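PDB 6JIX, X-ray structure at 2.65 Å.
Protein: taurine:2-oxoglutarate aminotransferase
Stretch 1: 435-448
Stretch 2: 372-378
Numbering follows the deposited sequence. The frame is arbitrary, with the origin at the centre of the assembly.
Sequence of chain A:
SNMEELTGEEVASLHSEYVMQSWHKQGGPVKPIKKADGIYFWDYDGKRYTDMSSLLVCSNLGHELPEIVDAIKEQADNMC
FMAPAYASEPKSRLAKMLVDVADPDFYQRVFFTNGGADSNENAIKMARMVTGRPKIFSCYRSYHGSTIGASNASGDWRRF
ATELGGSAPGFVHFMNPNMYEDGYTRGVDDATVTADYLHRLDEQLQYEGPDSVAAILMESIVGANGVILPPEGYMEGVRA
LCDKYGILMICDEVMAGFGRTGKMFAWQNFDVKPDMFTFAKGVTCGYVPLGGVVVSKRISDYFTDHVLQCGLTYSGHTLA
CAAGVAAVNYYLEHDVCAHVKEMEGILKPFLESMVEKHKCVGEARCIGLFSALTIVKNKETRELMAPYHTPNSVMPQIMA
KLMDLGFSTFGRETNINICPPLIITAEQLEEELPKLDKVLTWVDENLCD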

# COMPACT_ATOMS: atom_id res chain seq x y z
N LYS A 435 -15.16 32.03 8.66
CA LYS A 435 -16.12 31.15 8.00
C LYS A 435 -16.60 30.04 8.94
O LYS A 435 -17.76 29.59 8.86
CB LYS A 435 -15.51 30.59 6.71
N LEU A 436 -15.71 29.55 9.82
CA LEU A 436 -16.10 28.55 10.80
C LEU A 436 -17.05 29.14 11.84
O LEU A 436 -18.04 28.51 12.22
CB LEU A 436 -14.86 27.99 11.48
CG LEU A 436 -15.02 26.97 12.62
CD1 LEU A 436 -15.71 25.68 12.15
CD2 LEU A 436 -13.65 26.68 13.20
N ASP A 437 -16.77 30.37 12.29
CA ASP A 437 -17.66 31.05 13.22
C ASP A 437 -19.04 31.27 12.61
O ASP A 437 -20.06 31.05 13.26
CB ASP A 437 -17.03 32.38 13.65
CG ASP A 437 -17.93 33.18 14.56
OD1 ASP A 437 -18.67 34.05 14.06
OD2 ASP A 437 -17.89 32.95 15.78
N LYS A 438 -19.09 31.71 11.35
CA LYS A 438 -20.38 31.91 10.69
C LYS A 438 -21.17 30.61 10.65
O LYS A 438 -22.38 30.62 10.91
CB LYS A 438 -20.20 32.43 9.25
CG LYS A 438 -19.59 33.82 9.12
CD LYS A 438 -19.82 34.66 10.40
CE LYS A 438 -19.79 36.15 10.08
NZ LYS A 438 -18.88 36.38 8.92
N VAL A 439 -20.52 29.49 10.33
CA VAL A 439 -21.24 28.23 10.19
C VAL A 439 -21.70 27.73 11.55
O VAL A 439 -22.82 27.20 11.68
CB VAL A 439 -20.38 27.18 9.48
CG1 VAL A 439 -21.00 25.79 9.66
CG2 VAL A 439 -20.21 27.52 7.99
N LEU A 440 -20.87 27.88 12.59
CA LEU A 440 -21.28 27.47 13.92
C LEU A 440 -22.54 28.21 14.38
O LEU A 440 -23.41 27.63 15.04
CB LEU A 440 -20.13 27.66 14.91
CG LEU A 440 -18.88 26.82 14.57
CD1 LEU A 440 -17.77 26.95 15.60
CD2 LEU A 440 -19.26 25.35 14.39
N THR A 441 -22.66 29.49 14.01
CA THR A 441 -23.90 30.19 14.31
C THR A 441 -25.09 29.52 13.64
O THR A 441 -26.13 29.31 14.27
CB THR A 441 -23.81 31.65 13.86
OG1 THR A 441 -23.00 32.39 14.80
CG2 THR A 441 -25.20 32.25 13.81
N TRP A 442 -24.96 29.12 12.38
CA TRP A 442 -26.06 28.42 11.72
C TRP A 442 -26.42 27.13 12.46
O TRP A 442 -27.60 26.78 12.59
CB TRP A 442 -25.71 28.14 10.27
CG TRP A 442 -26.71 27.29 9.53
CD1 TRP A 442 -27.69 27.74 8.70
CD2 TRP A 442 -26.80 25.86 9.53
NE1 TRP A 442 -28.40 26.67 8.19
CE2 TRP A 442 -27.87 25.51 8.68
CE3 TRP A 442 -26.08 24.84 10.16
CZ2 TRP A 442 -28.24 24.19 8.45
CZ3 TRP A 442 -26.45 23.53 9.93
CH2 TRP A 442 -27.52 23.21 9.08
N VAL A 443 -25.41 26.40 12.95
CA VAL A 443 -25.68 25.16 13.69
C VAL A 443 -26.40 25.47 14.99
O VAL A 443 -27.39 24.81 15.33
CB VAL A 443 -24.37 24.39 13.94
CG1 VAL A 443 -24.61 23.26 14.92
CG2 VAL A 443 -23.80 23.86 12.63
N ASP A 444 -25.92 26.47 15.73
CA ASP A 444 -26.61 26.97 16.92
C ASP A 444 -28.11 27.12 16.70
O ASP A 444 -28.92 26.68 17.52
CB ASP A 444 -26.01 28.32 17.32
CG ASP A 444 -24.76 28.18 18.13
OD1 ASP A 444 -24.34 27.03 18.35
OD2 ASP A 444 -24.19 29.21 18.55
N GLU A 445 -28.50 27.73 15.59
CA GLU A 445 -29.88 28.11 15.37
C GLU A 445 -30.69 27.06 14.64
O GLU A 445 -31.91 27.21 14.53
CB GLU A 445 -29.95 29.42 14.58
CG GLU A 445 -29.38 30.60 15.32
CD GLU A 445 -28.99 31.74 14.39
OE1 GLU A 445 -29.08 31.56 13.15
OE2 GLU A 445 -28.58 32.81 14.91
N ASN A 446 -30.07 25.99 14.14
CA ASN A 446 -30.78 25.02 13.32
C ASN A 446 -30.64 23.57 13.76
O ASN A 446 -31.40 22.72 13.28
CB ASN A 446 -30.37 25.16 11.86
CG ASN A 446 -30.97 26.38 11.22
OD1 ASN A 446 -30.26 27.30 10.82
ND2 ASN A 446 -32.30 26.42 11.14
N LEU A 447 -29.69 23.25 14.64
CA LEU A 447 -29.53 21.88 15.10
C LEU A 447 -29.39 21.80 16.62
O LEU A 447 -29.28 20.69 17.15
CB LEU A 447 -28.32 21.21 14.41
CG LEU A 447 -28.17 21.34 12.87
CD1 LEU A 447 -26.79 20.89 12.38
CD2 LEU A 447 -29.28 20.61 12.08
N CYS A 448 -29.48 22.93 17.33
CA CYS A 448 -29.34 23.05 18.79
C CYS A 448 -27.89 22.89 19.24
O CYS A 448 -26.96 23.51 18.68
CB CYS A 448 -30.24 22.03 19.51
SG CYS A 448 -31.98 21.96 18.93
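Stretch 2, residues 372-378: ALTIVKN

The one hydrogen bond between the two stretches is made by a lysine side chain reaching a main-chain carbonyl: K377 NZ donates to L447 O at 3.2 Å. The CA-to-CB bond of K377 points sideways, but the end of the side chain comes nearer and brings its amine to the end of the other stretch. C448 packs against the same residue, with C448 CB 3.3 Å from K377 O and C448 SG 3.8 Å from K377 NZ. Here the two chains come nearest in register, C448 CA lying 4.9 Å from K377 CA.

Before this point stretch 2 is part of a strand that begins earlier in the chain, and the chain turns a corner at K377. The strand runs in nearly the same direction as the helix of stretch 1. Their axes make an angle of 23° and approach to 10.6 Å, a spacing filled by apolar side chains.

Alternation along the strand turns L373 and I375 toward the helix, while T374 between them is out of reach. L373 sits against two successive helical turns: its CD1 is 4.2 Å from L436 CD2 and 3.8 Å from L440 CD1. I375 continues the row. Its CD1 lies 4.5 Å from L440 CD2, and its CG2 lies 4.4 Å from V443 CG1.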

# COMPACT_ATOMS: atom_id res chain seq x y z
N ALA A 372 -9.60 20.16 16.74
CA ALA A 372 -10.96 19.69 16.49
C ALA A 372 -11.93 20.32 17.48
O ALA A 372 -11.56 20.65 18.61
CB ALA A 372 -11.05 18.16 16.56
N LEU A 373 -13.18 20.44 17.06
CA LEU A 373 -14.27 20.88 17.91
C LEU A 373 -15.25 19.73 18.12
O LEU A 373 -15.62 19.03 17.16
CB LEU A 373 -15.00 22.06 17.28
CG LEU A 373 -14.15 23.31 17.03
CD1 LEU A 373 -15.01 24.42 16.42
CD2 LEU A 373 -13.43 23.79 18.29
N THR A 374 -15.67 19.52 19.37
CA THR A 374 -16.76 18.60 19.67
C THR A 374 -18.08 19.36 19.57
O THR A 374 -18.33 20.30 20.33
CB THR A 374 -16.61 17.95 21.04
OG1 THR A 374 -15.37 17.23 21.09
CG2 THR A 374 -17.75 16.99 21.25
N ILE A 375 -18.92 18.95 18.62
CA ILE A 375 -20.22 19.58 18.37
C ILE A 375 -21.28 18.85 19.19
O ILE A 375 -21.35 17.61 19.19
CB ILE A 375 -20.55 19.54 16.87
CG1 ILE A 375 -19.38 20.12 16.07
CG2 ILE A 375 -21.82 20.31 16.59
CD1 ILE A 375 -18.91 21.47 16.57
N VAL A 376 -22.11 19.61 19.89
CA VAL A 376 -23.10 19.04 20.80
C VAL A 376 -24.48 19.58 20.43
O VAL A 376 -24.63 20.70 19.95
CB VAL A 376 -22.78 19.37 22.27
CG1 VAL A 376 -21.48 18.67 22.71
CG2 VAL A 376 -22.69 20.87 22.46
N LYS A 377 -25.50 18.74 20.65
CA LYS A 377 -26.89 19.19 20.56
C LYS A 377 -27.32 19.95 21.80
O LYS A 377 -28.37 20.61 21.77
CB LYS A 377 -27.83 17.98 20.35
CG LYS A 377 -28.50 17.91 18.98
CD LYS A 377 -29.83 17.15 19.05
CE LYS A 377 -30.62 17.26 17.74
NZ LYS A 377 -31.52 18.45 17.68
N ASN A 378 -26.50 19.94 22.85
CA ASN A 378 -26.90 20.40 24.17
C ASN A 378 -25.68 20.56 25.08
O ASN A 378 -25.19 19.57 25.63
CB ASN A 378 -27.88 19.40 24.76
CG ASN A 378 -28.75 20.00 25.84
OD1 ASN A 378 -28.27 20.34 26.94
ND2 ASN A 378 -30.04 20.12 25.54